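Local coordinates for Lmo0181 protein (Listeria monocytogenes serovar 1/2a, PDB 5F7V) that binds the cyclic alpha-glucan cycloalternan and, as a membrane-anchored lipoprotein, probably hands it to an ABC transporter, at residues A[161-166]-A[245-250]; A[180-185]-A[191-196]; A[210-215]-A[383-388]; A[229-232]-A[238-241]; A[356-361]-A[395-400]. All coordinates share one frame; numbering follows the deposited sequence. Where two conformers were deposited one is given.

Interaction 1 of 5, residues A[161-166]-A[245-250]; sequences KKLTDA and IAMLHT. With GLC (alpha-D-glucopyranose), chain B.
L163, A246 and M247 pack together beside the ring of F139 from helix 136-142. A second flat group, the imidazole of H249, lies further along the same strand as A246 and M247. Both of its edge nitrogens are taken, ND1 by the carboxylate of E270 and NE2 by that of E156, which fixes its rotation and probably favours the doubly protonated form. The setting is the alpha/beta layering of a type II periplasmic-binding-protein fold. The last turn of helix 153-163 lies beside A246, where the chain turns a corner within strand 245-251. The contact is purely apolar. L163 sends CG back alongside its own backbone N (chi1 -71°), and that lays its CB, CG and CD1 over the A246 methyl, with CD1 3.8 Å from A246 CB and L163 CB 3.9 Å from the same methyl. M247 approaches from the next position: its chain bends at the sulfur and brings CE to 4.3 Å from L163 CD1. F139 touches all three residues of this buried patch. Further along the strand the fold reaches the sugar pocket, where T250 OG1 lies 3.7 Å from C1 of the chain B glucose.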
# COMPACT_ATOMS: atom_id res chain seq x y z
N LYS A 161 18.03 -0.47 -18.69
CA LYS A 161 19.31 -0.99 -19.16
C LYS A 161 20.28 0.15 -19.44
O LYS A 161 21.46 0.09 -19.02
CB LYS A 161 19.09 -1.88 -20.40
CG LYS A 161 18.44 -3.22 -20.07
CD LYS A 161 17.95 -3.97 -21.32
CE LYS A 161 17.16 -5.19 -20.91
NZ LYS A 161 16.62 -5.88 -22.11
N LYS A 162 19.86 1.22 -20.09
CA LYS A 162 20.75 2.34 -20.37
C LYS A 162 21.13 3.12 -19.12
O LYS A 162 22.19 3.69 -19.09
CB LYS A 162 20.08 3.29 -21.37
CG LYS A 162 19.93 2.63 -22.73
CD LYS A 162 19.42 3.58 -23.82
CE LYS A 162 17.97 3.97 -23.63
NZ LYS A 162 17.46 4.90 -24.67
N LEU A 163 20.33 3.03 -18.06
CA LEU A 163 20.58 3.75 -16.83
C LEU A 163 21.38 2.94 -15.83
O LEU A 163 21.77 3.49 -14.80
CB LEU A 163 19.27 4.23 -16.20
CG LEU A 163 18.59 5.37 -16.97
CD1 LEU A 163 17.08 5.41 -16.73
CD2 LEU A 163 19.25 6.69 -16.76
N THR A 164 21.60 1.67 -16.09
CA THR A 164 22.43 0.86 -15.17
C THR A 164 23.90 1.11 -15.44
O THR A 164 24.33 1.07 -16.58
CB THR A 164 22.05 -0.62 -15.37
OG1 THR A 164 20.67 -0.76 -15.01
CG2 THR A 164 22.91 -1.49 -14.47
N ASP A 165 24.64 1.37 -14.37
CA ASP A 165 26.08 1.66 -14.44
C ASP A 165 26.72 0.85 -13.33
O ASP A 165 26.83 1.30 -12.18
CB ASP A 165 26.30 3.15 -14.29
CG ASP A 165 27.75 3.54 -14.40
OD1 ASP A 165 28.65 2.69 -14.66
OD2 ASP A 165 27.98 4.76 -14.20
N ALA A 166 27.01 -0.40 -13.67
CA ALA A 166 27.38 -1.39 -12.66
C ALA A 166 28.60 -0.98 -11.85
O ALA A 166 28.59 -1.14 -10.64
CB ALA A 166 27.60 -2.76 -13.29
N ILE A 245 19.38 4.35 -7.73
CA ILE A 245 18.27 3.75 -8.46
C ILE A 245 17.61 4.82 -9.34
O ILE A 245 17.12 5.82 -8.84
CB ILE A 245 17.28 3.09 -7.49
CG1 ILE A 245 17.90 1.94 -6.68
CG2 ILE A 245 16.03 2.65 -8.24
CD1 ILE A 245 17.04 1.31 -5.62
N ALA A 246 17.57 4.60 -10.65
CA ALA A 246 16.95 5.60 -11.51
C ALA A 246 15.43 5.59 -11.47
O ALA A 246 14.84 6.67 -11.55
CB ALA A 246 17.43 5.40 -12.95
N MET A 247 14.81 4.43 -11.32
CA MET A 247 13.33 4.28 -11.32
C MET A 247 12.96 3.36 -10.17
O MET A 247 13.47 2.26 -10.07
CB MET A 247 12.78 3.68 -12.62
CG MET A 247 12.89 4.59 -13.81
SD MET A 247 12.35 3.82 -15.33
CE MET A 247 13.78 2.83 -15.82
N LEU A 248 12.08 3.83 -9.29
CA LEU A 248 11.66 3.07 -8.12
C LEU A 248 10.14 2.93 -8.15
O LEU A 248 9.44 3.95 -8.13
CB LEU A 248 12.11 3.76 -6.85
CG LEU A 248 11.70 3.11 -5.54
CD1 LEU A 248 12.35 1.76 -5.37
CD2 LEU A 248 12.09 4.04 -4.41
N HIS A 249 9.64 1.70 -8.13
CA HIS A 249 8.18 1.48 -8.10
C HIS A 249 7.75 1.36 -6.64
O HIS A 249 8.02 0.37 -5.97
CB HIS A 249 7.84 0.18 -8.85
CG HIS A 249 8.14 0.28 -10.30
ND1 HIS A 249 7.16 0.39 -11.25
CD2 HIS A 249 9.32 0.31 -10.97
CE1 HIS A 249 7.71 0.47 -12.44
NE2 HIS A 249 9.02 0.43 -12.30
N THR A 250 7.12 2.42 -6.15
CA THR A 250 6.78 2.46 -4.73
C THR A 250 5.63 3.40 -4.50
O THR A 250 5.13 4.07 -5.41
CB THR A 250 8.02 2.79 -3.88
OG1 THR A 250 7.75 2.43 -2.53
CG2 THR A 250 8.39 4.24 -4.00
C1 GLC B . 7.10 -0.39 -0.25
C2 GLC B . 8.57 -0.66 -0.51
C3 GLC B . 9.32 -1.03 0.75
C4 GLC B . 9.02 -0.06 1.88
C5 GLC B . 7.53 0.09 2.08
C6 GLC B . 7.30 1.23 3.06
O2 GLC B . 8.75 -1.66 -1.52
O3 GLC B . 10.71 -1.23 0.57
O4 GLC B . 9.68 -0.45 3.08
O5 GLC B . 6.93 0.51 0.86
O6 GLC B . 5.92 1.47 3.33

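Interaction 2 of 5, residues A[180-185]-A[191-196]; sequences NEFYKV and GSIFNE. With GLC (alpha-D-glucopyranose), chain C.
I193, in the loop 191-196, lies against F182 and Y183 of helix 179-187, one of the helices packed round the sheet in this type II periplasmic-binding-protein fold. The loop starts at G191, whose carbonyl is tied to the helix through a water: the water donates to Y183 O at 2.7 Å and, weakly, to G191 O. S192 turns its CB away from the helix, while its carbonyl accepts from N208 ND2 of helix 206-220. I193 then points inward. Its CG1 presses on Y183 CB at 3.5 Å, and CD1 reaches on to F182 CD2 at 4.0 Å, slanting toward the ring. The remaining branch, CG2, sits 3.6 Å above one face of the next residue, F194, toward the rim of the ring. F194 itself packs on P356, I393 and M397, and N195 OD1 accepts the backbone N-H groups of T199 and E200. The same helix turn also serves the ligand. N180 ND2 donates to O5 of the chain C glucose at 3.0 Å, and N180 OD1 lies in the plane of the Y183 ring, at its edge. E181 holds the same sugar: K184 NZ, which also pairs with E270, makes a salt bridge to OE2 from above the carboxylate plane, 56° out of it, while OE1 accepts the glucose O6 hydroxyl at 2.6 Å.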
# COMPACT_ATOMS: atom_id res chain seq x y z
N ASN A 180 2.11 -8.94 -3.19
CA ASN A 180 1.37 -7.67 -3.29
C ASN A 180 1.67 -6.96 -4.58
O ASN A 180 0.76 -6.42 -5.22
CB ASN A 180 1.69 -6.74 -2.12
CG ASN A 180 0.49 -6.43 -1.26
OD1 ASN A 180 -0.36 -7.30 -1.00
ND2 ASN A 180 0.40 -5.18 -0.83
N GLU A 181 2.93 -7.01 -5.02
CA GLU A 181 3.25 -6.37 -6.30
C GLU A 181 2.68 -7.18 -7.46
O GLU A 181 2.27 -6.65 -8.49
CB GLU A 181 4.75 -6.21 -6.44
CG GLU A 181 5.15 -5.23 -7.53
CD GLU A 181 4.91 -3.77 -7.18
OE1 GLU A 181 4.56 -3.42 -6.01
OE2 GLU A 181 5.13 -2.94 -8.10
N PHE A 182 2.72 -8.50 -7.29
CA PHE A 182 2.41 -9.38 -8.42
C PHE A 182 0.97 -9.39 -8.82
O PHE A 182 0.71 -9.57 -10.00
CB PHE A 182 2.84 -10.79 -8.07
CG PHE A 182 2.82 -11.70 -9.27
CD1 PHE A 182 3.66 -11.43 -10.35
CD2 PHE A 182 1.98 -12.78 -9.35
CE1 PHE A 182 3.66 -12.22 -11.48
CE2 PHE A 182 1.97 -13.57 -10.48
CZ PHE A 182 2.80 -13.27 -11.54
N TYR A 183 0.02 -9.18 -7.91
CA TYR A 183 -1.36 -9.20 -8.43
C TYR A 183 -1.54 -8.05 -9.42
O TYR A 183 -2.32 -8.14 -10.36
CB TYR A 183 -2.45 -9.25 -7.37
CG TYR A 183 -2.64 -8.05 -6.47
CD1 TYR A 183 -3.39 -6.97 -6.86
CD2 TYR A 183 -2.08 -7.99 -5.20
CE1 TYR A 183 -3.62 -5.89 -6.03
CE2 TYR A 183 -2.30 -6.94 -4.34
CZ TYR A 183 -3.05 -5.89 -4.78
OH TYR A 183 -3.28 -4.84 -3.92
N LYS A 184 -0.86 -6.93 -9.18
CA LYS A 184 -0.85 -5.81 -10.14
C LYS A 184 -0.09 -6.13 -11.42
O LYS A 184 -0.59 -5.90 -12.51
CB LYS A 184 -0.26 -4.61 -9.45
CG LYS A 184 -0.06 -3.42 -10.36
CD LYS A 184 0.70 -2.27 -9.74
CE LYS A 184 2.14 -2.61 -9.36
NZ LYS A 184 2.75 -1.50 -8.58
N VAL A 185 1.14 -6.61 -11.30
CA VAL A 185 1.97 -6.88 -12.48
C VAL A 185 1.36 -7.99 -13.34
O VAL A 185 1.38 -7.91 -14.57
CB VAL A 185 3.44 -7.15 -12.08
CG1 VAL A 185 4.27 -7.45 -13.30
CG2 VAL A 185 3.99 -5.91 -11.40
N GLY A 191 -3.48 -11.15 -16.54
CA GLY A 191 -3.56 -12.26 -15.57
C GLY A 191 -4.27 -11.89 -14.29
O GLY A 191 -4.64 -10.75 -14.07
N SER A 192 -4.42 -12.87 -13.41
CA SER A 192 -5.02 -12.61 -12.12
C SER A 192 -4.60 -13.70 -11.17
O SER A 192 -4.00 -14.71 -11.57
CB SER A 192 -6.54 -12.58 -12.25
OG SER A 192 -6.99 -13.82 -12.73
N ILE A 193 -4.94 -13.48 -9.91
CA ILE A 193 -4.60 -14.42 -8.85
C ILE A 193 -5.78 -15.35 -8.63
O ILE A 193 -5.56 -16.57 -8.62
CB ILE A 193 -4.28 -13.71 -7.51
CG1 ILE A 193 -3.23 -12.61 -7.74
CG2 ILE A 193 -3.90 -14.73 -6.44
CD1 ILE A 193 -1.92 -13.08 -8.30
N PHE A 194 -7.00 -14.86 -8.52
CA PHE A 194 -8.18 -15.71 -8.30
C PHE A 194 -9.20 -15.51 -9.39
O PHE A 194 -9.20 -14.53 -10.13
CB PHE A 194 -8.85 -15.39 -6.97
CG PHE A 194 -7.98 -15.62 -5.78
CD1 PHE A 194 -7.82 -16.91 -5.26
CD2 PHE A 194 -7.38 -14.54 -5.13
CE1 PHE A 194 -7.03 -17.11 -4.15
CE2 PHE A 194 -6.60 -14.76 -4.04
CZ PHE A 194 -6.42 -16.02 -3.53
N ASN A 195 -10.11 -16.46 -9.50
CA ASN A 195 -11.33 -16.26 -10.28
C ASN A 195 -12.29 -15.31 -9.58
O ASN A 195 -12.02 -14.87 -8.46
CB ASN A 195 -11.95 -17.58 -10.71
CG ASN A 195 -12.48 -18.41 -9.55
OD1 ASN A 195 -12.37 -18.00 -8.39
ND2 ASN A 195 -13.10 -19.55 -9.85
N GLU A 196 -13.43 -15.02 -10.21
CA GLU A 196 -14.26 -13.92 -9.71
C GLU A 196 -14.89 -14.16 -8.35
O GLU A 196 -15.08 -13.24 -7.56
CB GLU A 196 -15.32 -13.53 -10.75
CG GLU A 196 -16.42 -14.53 -10.93
CD GLU A 196 -17.63 -14.29 -10.04
OE1 GLU A 196 -18.43 -15.23 -10.04
OE2 GLU A 196 -17.76 -13.25 -9.35
C1 GLC C . 3.17 -3.20 0.41
C2 GLC C . 4.66 -2.99 0.64
C3 GLC C . 5.12 -1.78 -0.17
C4 GLC C . 4.79 -1.99 -1.63
C5 GLC C . 3.32 -2.40 -1.83
C6 GLC C . 2.99 -2.88 -3.24
O2 GLC C . 4.94 -2.82 2.04
O3 GLC C . 6.54 -1.68 0.02
O4 GLC C . 4.98 -0.78 -2.37
O5 GLC C . 2.91 -3.47 -0.97
O6 GLC C . 3.81 -4.00 -3.55
O HOH W 1 -4.43 -9.75 -10.80

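Interaction 3 of 5, residues A[210-215]-A[383-388]; sequences EALTHL and EKALKN
This is an apolar contact between two helices, L212 of helix 206-220 against A385 and L386 of helix 382-397, the last helix of the chain. It is buried and has no hydrogen bond or charge pair across it. The two leucines slide past each other in opposite directions, each reaching beside the other's branch. L212 carries CG anti to its own nitrogen (chi1 -179°), and this sends CD2 out as the leading atom, 3.7 Å from L386 CG and 3.8 Å from L386 CD1. L386 uses the other common setting, with CG next to the backbone N (chi1 -68°), and its CD1 also approaches L212 CB at 4.2 Å. A385 adds its methyl more loosely, with CB 4.4 Å from L212 CD2. Aromatic rings close the surroundings: F182 of helix 179-187 and F372 of helix 361-376 each touch both leucines. On a different side of helix 206-220, H214 stacks on W153 and gives its ND1 to E157 as a hydrogen-bond partner, tying the helix to helix 153-163. Two pairs of successive helices, 179-187 with 206-220 and 361-376 with 382-397, thus pack together, as expected of the helical layer that flanks the sheet in a lobe of a type II periplasmic binding protein.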
# COMPACT_ATOMS: atom_id res chain seq x y z
N GLU A 210 5.00 -15.09 -17.69
CA GLU A 210 5.70 -14.01 -18.41
C GLU A 210 5.85 -12.77 -17.55
O GLU A 210 6.88 -12.11 -17.53
CB GLU A 210 4.92 -13.72 -19.68
CG GLU A 210 5.65 -12.76 -20.61
CD GLU A 210 4.97 -12.49 -21.94
OE1 GLU A 210 3.73 -12.67 -22.03
OE2 GLU A 210 5.72 -12.18 -22.90
N ALA A 211 4.80 -12.42 -16.80
CA ALA A 211 4.82 -11.24 -15.93
C ALA A 211 5.87 -11.36 -14.84
O ALA A 211 6.61 -10.42 -14.55
CB ALA A 211 3.46 -10.95 -15.33
N LEU A 212 5.90 -12.52 -14.20
CA LEU A 212 6.92 -12.74 -13.17
C LEU A 212 8.32 -12.75 -13.73
O LEU A 212 9.21 -12.16 -13.10
CB LEU A 212 6.65 -14.03 -12.41
CG LEU A 212 7.63 -14.37 -11.26
CD1 LEU A 212 7.61 -13.33 -10.18
CD2 LEU A 212 7.24 -15.70 -10.66
N THR A 213 8.48 -13.37 -14.88
CA THR A 213 9.77 -13.38 -15.55
C THR A 213 10.22 -11.98 -15.91
O THR A 213 11.44 -11.66 -15.79
CB THR A 213 9.73 -14.31 -16.77
OG1 THR A 213 9.32 -15.61 -16.33
CG2 THR A 213 11.10 -14.39 -17.48
N HIS A 214 9.31 -11.10 -16.29
CA HIS A 214 9.64 -9.71 -16.55
C HIS A 214 10.28 -9.09 -15.31
O HIS A 214 11.28 -8.37 -15.42
CB HIS A 214 8.36 -9.01 -17.04
CG HIS A 214 8.25 -7.58 -16.63
ND1 HIS A 214 8.94 -6.51 -17.19
CD2 HIS A 214 7.41 -7.06 -15.71
CE1 HIS A 214 8.55 -5.41 -16.58
NE2 HIS A 214 7.63 -5.71 -15.70
N LEU A 215 9.72 -9.33 -14.12
CA LEU A 215 10.30 -8.82 -12.86
C LEU A 215 11.62 -9.52 -12.51
O LEU A 215 12.62 -8.86 -12.20
CB LEU A 215 9.35 -8.97 -11.69
CG LEU A 215 8.03 -8.20 -11.84
CD1 LEU A 215 7.12 -8.57 -10.69
CD2 LEU A 215 8.24 -6.70 -11.95
N GLU A 383 8.51 -20.32 -13.28
CA GLU A 383 7.46 -21.33 -13.41
C GLU A 383 7.36 -22.15 -12.13
O GLU A 383 6.28 -22.48 -11.70
CB GLU A 383 7.71 -22.24 -14.62
CG GLU A 383 6.82 -23.46 -14.68
CD GLU A 383 5.34 -23.24 -14.60
OE1 GLU A 383 4.62 -24.10 -14.05
OE2 GLU A 383 4.94 -22.18 -15.12
N LYS A 384 8.49 -22.53 -11.52
CA LYS A 384 8.40 -23.34 -10.31
C LYS A 384 7.79 -22.54 -9.17
O LYS A 384 6.97 -23.06 -8.40
CB LYS A 384 9.77 -23.88 -9.89
CG LYS A 384 10.25 -24.99 -10.83
CD LYS A 384 11.55 -25.60 -10.33
CE LYS A 384 12.71 -24.63 -10.36
NZ LYS A 384 13.99 -25.34 -10.11
N ALA A 385 8.14 -21.28 -9.05
CA ALA A 385 7.58 -20.45 -8.02
C ALA A 385 6.06 -20.34 -8.12
O ALA A 385 5.38 -20.40 -7.10
CB ALA A 385 8.19 -19.06 -8.05
N LEU A 386 5.56 -20.17 -9.34
CA LEU A 386 4.13 -20.05 -9.56
C LEU A 386 3.42 -21.37 -9.39
O LEU A 386 2.28 -21.37 -8.87
CB LEU A 386 3.87 -19.39 -10.90
CG LEU A 386 4.30 -17.93 -10.93
CD1 LEU A 386 4.24 -17.42 -12.34
CD2 LEU A 386 3.47 -17.04 -10.01
N LYS A 387 4.01 -22.49 -9.81
CA LYS A 387 3.43 -23.81 -9.56
C LYS A 387 3.31 -24.02 -8.07
O LYS A 387 2.25 -24.41 -7.55
CB LYS A 387 4.27 -24.90 -10.17
CG LYS A 387 3.75 -26.29 -9.87
CD LYS A 387 4.71 -27.39 -10.33
CE LYS A 387 4.11 -28.80 -10.22
NZ LYS A 387 3.73 -29.15 -8.85
N ASN A 388 4.39 -23.76 -7.34
CA ASN A 388 4.37 -23.97 -5.89
C ASN A 388 3.35 -23.08 -5.19
O ASN A 388 2.68 -23.52 -4.26
CB ASN A 388 5.77 -23.75 -5.34
CG ASN A 388 6.75 -24.80 -5.82
OD1 ASN A 388 6.40 -25.85 -6.36
ND2 ASN A 388 8.02 -24.51 -5.62

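Interaction 4 of 5, residues A[229-232]-A[238-241]; sequences ADLS and DLFM
Between L231 and L239 the contact is made by methyl groups. L231 CD2 meets L239 CD2 at 3.8 Å and L239 CD1 at 4.0 Å, so one branch of L231 nestles against both ends of the L239 fork. The two side chains approach at a slant. Each leucine keeps CG beside its backbone N, but L239 turns at the second torsion (chi2 61°) where L231 runs on extended (chi2 165°), and both L239 methyls lie within 4.0 Å of L231 CD2. Backbone plays a slighter part, with D230 O 4.5 Å from L239 CD2. The segments belong to two short helices, 228-231 and 236-241, that lead into strand 245-251 of the type II periplasmic-binding-protein fold; beyond the leucines, L239 packs on I245 of that strand and on W171, which D230 also touches. As for polar groups, each aspartate side chain accepts the backbone N-H of the residue just before its helix, three positions back: D230 OD2 that of S227, D238 OD2 that of L235. Neither bridges the two segments. S232 N donates to A229 O at 3.2 Å. The L231 side chain lies about 8 Å from a bound glucose.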
# COMPACT_ATOMS: atom_id res chain seq x y z
N ALA A 229 20.72 -9.74 -2.31
CA ALA A 229 22.10 -9.58 -1.83
C ALA A 229 22.49 -8.09 -1.88
O ALA A 229 23.01 -7.56 -0.92
CB ALA A 229 23.08 -10.42 -2.66
N ASP A 230 22.22 -7.42 -3.00
CA ASP A 230 22.54 -5.99 -3.08
C ASP A 230 21.79 -5.15 -2.04
O ASP A 230 22.29 -4.12 -1.56
CB ASP A 230 22.19 -5.46 -4.48
CG ASP A 230 22.95 -6.13 -5.63
OD1 ASP A 230 24.16 -6.42 -5.47
OD2 ASP A 230 22.40 -6.33 -6.72
N LEU A 231 20.58 -5.56 -1.68
CA LEU A 231 19.73 -4.84 -0.74
C LEU A 231 19.85 -5.33 0.71
O LEU A 231 19.18 -4.75 1.57
CB LEU A 231 18.27 -5.02 -1.16
CG LEU A 231 17.86 -4.36 -2.45
CD1 LEU A 231 16.52 -4.87 -2.95
CD2 LEU A 231 17.82 -2.85 -2.24
N SER A 232 20.72 -6.32 0.95
CA SER A 232 20.82 -6.92 2.29
C SER A 232 21.07 -5.85 3.36
O SER A 232 21.96 -5.00 3.23
CB SER A 232 21.89 -8.01 2.30
OG SER A 232 21.90 -8.75 3.51
N ASP A 238 16.20 3.37 0.44
CA ASP A 238 17.49 3.86 0.94
C ASP A 238 18.49 3.97 -0.20
O ASP A 238 19.21 4.97 -0.35
CB ASP A 238 18.08 2.94 2.01
CG ASP A 238 17.13 2.60 3.13
OD1 ASP A 238 16.34 3.48 3.49
OD2 ASP A 238 17.20 1.48 3.68
N LEU A 239 18.52 2.96 -1.06
CA LEU A 239 19.38 3.05 -2.27
C LEU A 239 18.96 4.20 -3.17
O LEU A 239 19.73 4.96 -3.76
CB LEU A 239 19.42 1.75 -3.03
CG LEU A 239 20.40 0.68 -2.51
CD1 LEU A 239 20.12 0.22 -1.08
CD2 LEU A 239 20.49 -0.49 -3.49
N PHE A 240 17.64 4.38 -3.30
CA PHE A 240 17.13 5.52 -4.08
C PHE A 240 17.58 6.87 -3.51
O PHE A 240 18.07 7.74 -4.26
CB PHE A 240 15.60 5.45 -4.18
CG PHE A 240 14.98 6.53 -5.05
CD1 PHE A 240 15.02 6.41 -6.43
CD2 PHE A 240 14.41 7.67 -4.50
CE1 PHE A 240 14.47 7.37 -7.24
CE2 PHE A 240 13.85 8.65 -5.34
CZ PHE A 240 13.89 8.48 -6.70
N MET A 241 17.46 7.05 -2.19
CA MET A 241 18.00 8.25 -1.54
C MET A 241 19.50 8.41 -1.72
O MET A 241 19.94 9.56 -1.75
CB MET A 241 17.65 8.21 -0.06
CG MET A 241 16.17 8.55 0.13
SD MET A 241 15.76 10.29 -0.17
CE MET A 241 16.33 11.24 1.24

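Interaction 5 of 5, residues A[356-361]-A[395-400]; sequences PVVKDW and KTMGFK
V358 and D360 hold the loop 356-361 against T396 and M397, at the end of the C-terminal helix 382-397 in this type II periplasmic-binding-protein fold. At the start of the loop P356 packs on Y183, and V357 turns to Y76 and M80 of helix 76-85. V358 then faces the C-terminal helix, with CG1 3.9 Å from M397 CE. The two side chains meet at about a right angle; the bend at the last torsion of the methionine (chi3 67°) goes with its terminal methyl lying at the valine. A type I turn runs from V358 through K359 and D360 to W361, closed by a weak W361 N to V358 O bond. D360 sits just before helix 361-376, yet its side chain makes no capping bond. It reaches across instead, OD2 passing alongside T396 CG2 at 3.7 Å and M397 CG at 4.0 Å. W361 points the other way and gives NE1 to N180 OD1 in the sugar pocket. G398, with positive phi, is the first residue beyond the helix. The polar link across the contact is one water, which donates both to D360 OD2 at 2.7 Å and to T396 O at 3.1 Å.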
# COMPACT_ATOMS: atom_id res chain seq x y z
N PRO A 356 -7.05 -8.61 -3.81
CA PRO A 356 -7.92 -9.74 -3.53
C PRO A 356 -8.36 -9.69 -2.06
O PRO A 356 -7.55 -9.39 -1.19
CB PRO A 356 -7.04 -10.94 -3.85
CG PRO A 356 -6.02 -10.44 -4.73
CD PRO A 356 -5.71 -9.06 -4.24
N VAL A 357 -9.61 -10.05 -1.80
CA VAL A 357 -10.18 -10.01 -0.44
C VAL A 357 -10.40 -11.44 0.05
O VAL A 357 -11.40 -12.06 -0.30
CB VAL A 357 -11.47 -9.16 -0.42
CG1 VAL A 357 -12.14 -9.16 0.94
CG2 VAL A 357 -11.12 -7.72 -0.84
N VAL A 358 -9.42 -11.94 0.79
CA VAL A 358 -9.43 -13.32 1.28
C VAL A 358 -8.87 -13.32 2.69
O VAL A 358 -7.91 -12.60 3.00
CB VAL A 358 -8.65 -14.25 0.35
CG1 VAL A 358 -9.31 -14.30 -1.03
CG2 VAL A 358 -7.20 -13.86 0.19
N LYS A 359 -9.42 -14.15 3.56
CA LYS A 359 -8.96 -14.20 4.95
C LYS A 359 -7.51 -14.65 5.13
O LYS A 359 -6.93 -14.28 6.14
CB LYS A 359 -9.89 -15.04 5.81
CG LYS A 359 -9.81 -16.53 5.56
CD LYS A 359 -10.57 -17.29 6.64
CE LYS A 359 -10.43 -18.78 6.38
NZ LYS A 359 -11.37 -19.52 7.25
N ASP A 360 -6.95 -15.39 4.17
CA ASP A 360 -5.61 -15.95 4.31
C ASP A 360 -4.59 -15.14 3.54
O ASP A 360 -3.52 -15.67 3.30
CB ASP A 360 -5.60 -17.40 3.82
CG ASP A 360 -6.48 -18.31 4.65
OD1 ASP A 360 -6.32 -18.28 5.89
OD2 ASP A 360 -7.31 -19.03 4.03
N TRP A 361 -4.86 -13.89 3.20
CA TRP A 361 -3.95 -13.14 2.34
C TRP A 361 -2.53 -13.06 2.86
O TRP A 361 -1.59 -13.33 2.11
CB TRP A 361 -4.46 -11.72 2.12
CG TRP A 361 -3.61 -10.93 1.17
CD1 TRP A 361 -2.81 -9.88 1.46
CD2 TRP A 361 -3.49 -11.16 -0.23
NE1 TRP A 361 -2.22 -9.43 0.31
CE2 TRP A 361 -2.62 -10.18 -0.76
CE3 TRP A 361 -4.02 -12.10 -1.11
CZ2 TRP A 361 -2.29 -10.11 -2.10
CZ3 TRP A 361 -3.68 -12.05 -2.44
CH2 TRP A 361 -2.83 -11.03 -2.95
N LYS A 395 -4.20 -25.75 -1.38
CA LYS A 395 -4.26 -26.46 -0.08
C LYS A 395 -4.78 -25.55 1.02
O LYS A 395 -5.65 -25.96 1.81
CB LYS A 395 -2.89 -27.03 0.26
CG LYS A 395 -2.47 -28.13 -0.68
CD LYS A 395 -3.53 -29.08 -1.24
CE LYS A 395 -2.93 -30.17 -2.12
NZ LYS A 395 -1.81 -30.89 -1.44
N THR A 396 -4.29 -24.32 1.09
CA THR A 396 -4.70 -23.40 2.13
C THR A 396 -6.20 -23.09 2.05
O THR A 396 -6.90 -23.04 3.08
CB THR A 396 -3.87 -22.10 2.03
OG1 THR A 396 -2.50 -22.45 2.28
CG2 THR A 396 -4.34 -21.02 3.04
N MET A 397 -6.72 -22.90 0.84
CA MET A 397 -8.10 -22.44 0.66
C MET A 397 -9.08 -23.54 0.28
O MET A 397 -10.27 -23.28 0.13
CB MET A 397 -8.11 -21.33 -0.37
CG MET A 397 -7.36 -20.11 0.14
SD MET A 397 -7.40 -18.67 -0.92
CE MET A 397 -9.12 -18.21 -0.83
N GLY A 398 -8.58 -24.76 0.10
CA GLY A 398 -9.43 -25.92 -0.11
C GLY A 398 -10.07 -25.97 -1.48
O GLY A 398 -11.21 -26.38 -1.60
N PHE A 399 -9.35 -25.54 -2.52
CA PHE A 399 -9.92 -25.43 -3.85
C PHE A 399 -10.06 -26.76 -4.56
O PHE A 399 -9.20 -27.63 -4.41
CB PHE A 399 -9.10 -24.47 -4.70
CG PHE A 399 -9.17 -23.01 -4.32
CD1 PHE A 399 -10.20 -22.47 -3.56
CD2 PHE A 399 -8.23 -22.13 -4.82
CE1 PHE A 399 -10.26 -21.11 -3.31
CE2 PHE A 399 -8.28 -20.79 -4.56
CZ PHE A 399 -9.30 -20.27 -3.80
N LYS A 400 -11.13 -26.89 -5.34
CA LYS A 400 -11.51 -28.14 -6.01
C LYS A 400 -11.10 -28.18 -7.47
O LYS A 400 -11.19 -29.24 -8.12
CB LYS A 400 -13.03 -28.30 -5.92
CG LYS A 400 -13.63 -28.40 -4.53
CD LYS A 400 -12.92 -29.36 -3.57
CE LYS A 400 -13.85 -30.13 -2.63
NZ LYS A 400 -14.15 -29.67 -1.23
OXT LYS A 400 -10.64 -27.14 -7.95
O HOH W 2 -8.95 -21.16 4.40

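Along the chain, interactions 2 and 4 both lie inside the loop closed by interaction 1, which interaction 3 crosses; interaction 4 also lies inside that of interaction 3. Interactions 1 and 4 have centres about 12 Å apart and meet where I245 and L248 of strand 245-251, part of the mixed sheet, pack on L239 and F240. Interactions 2 and 3 are likewise about 12 Å apart, joined by F182 resting on L212 and L386. Interaction 5 uses the same helix, 382-397, as interaction 3, about 19 Å away, and touches interaction 2 through F194 and M397. Interactions 1 and 2 meet where H249 packs on E181. Packing thus runs from the chain's end back to segments 180-185 and 245-250, which line the glucan pocket.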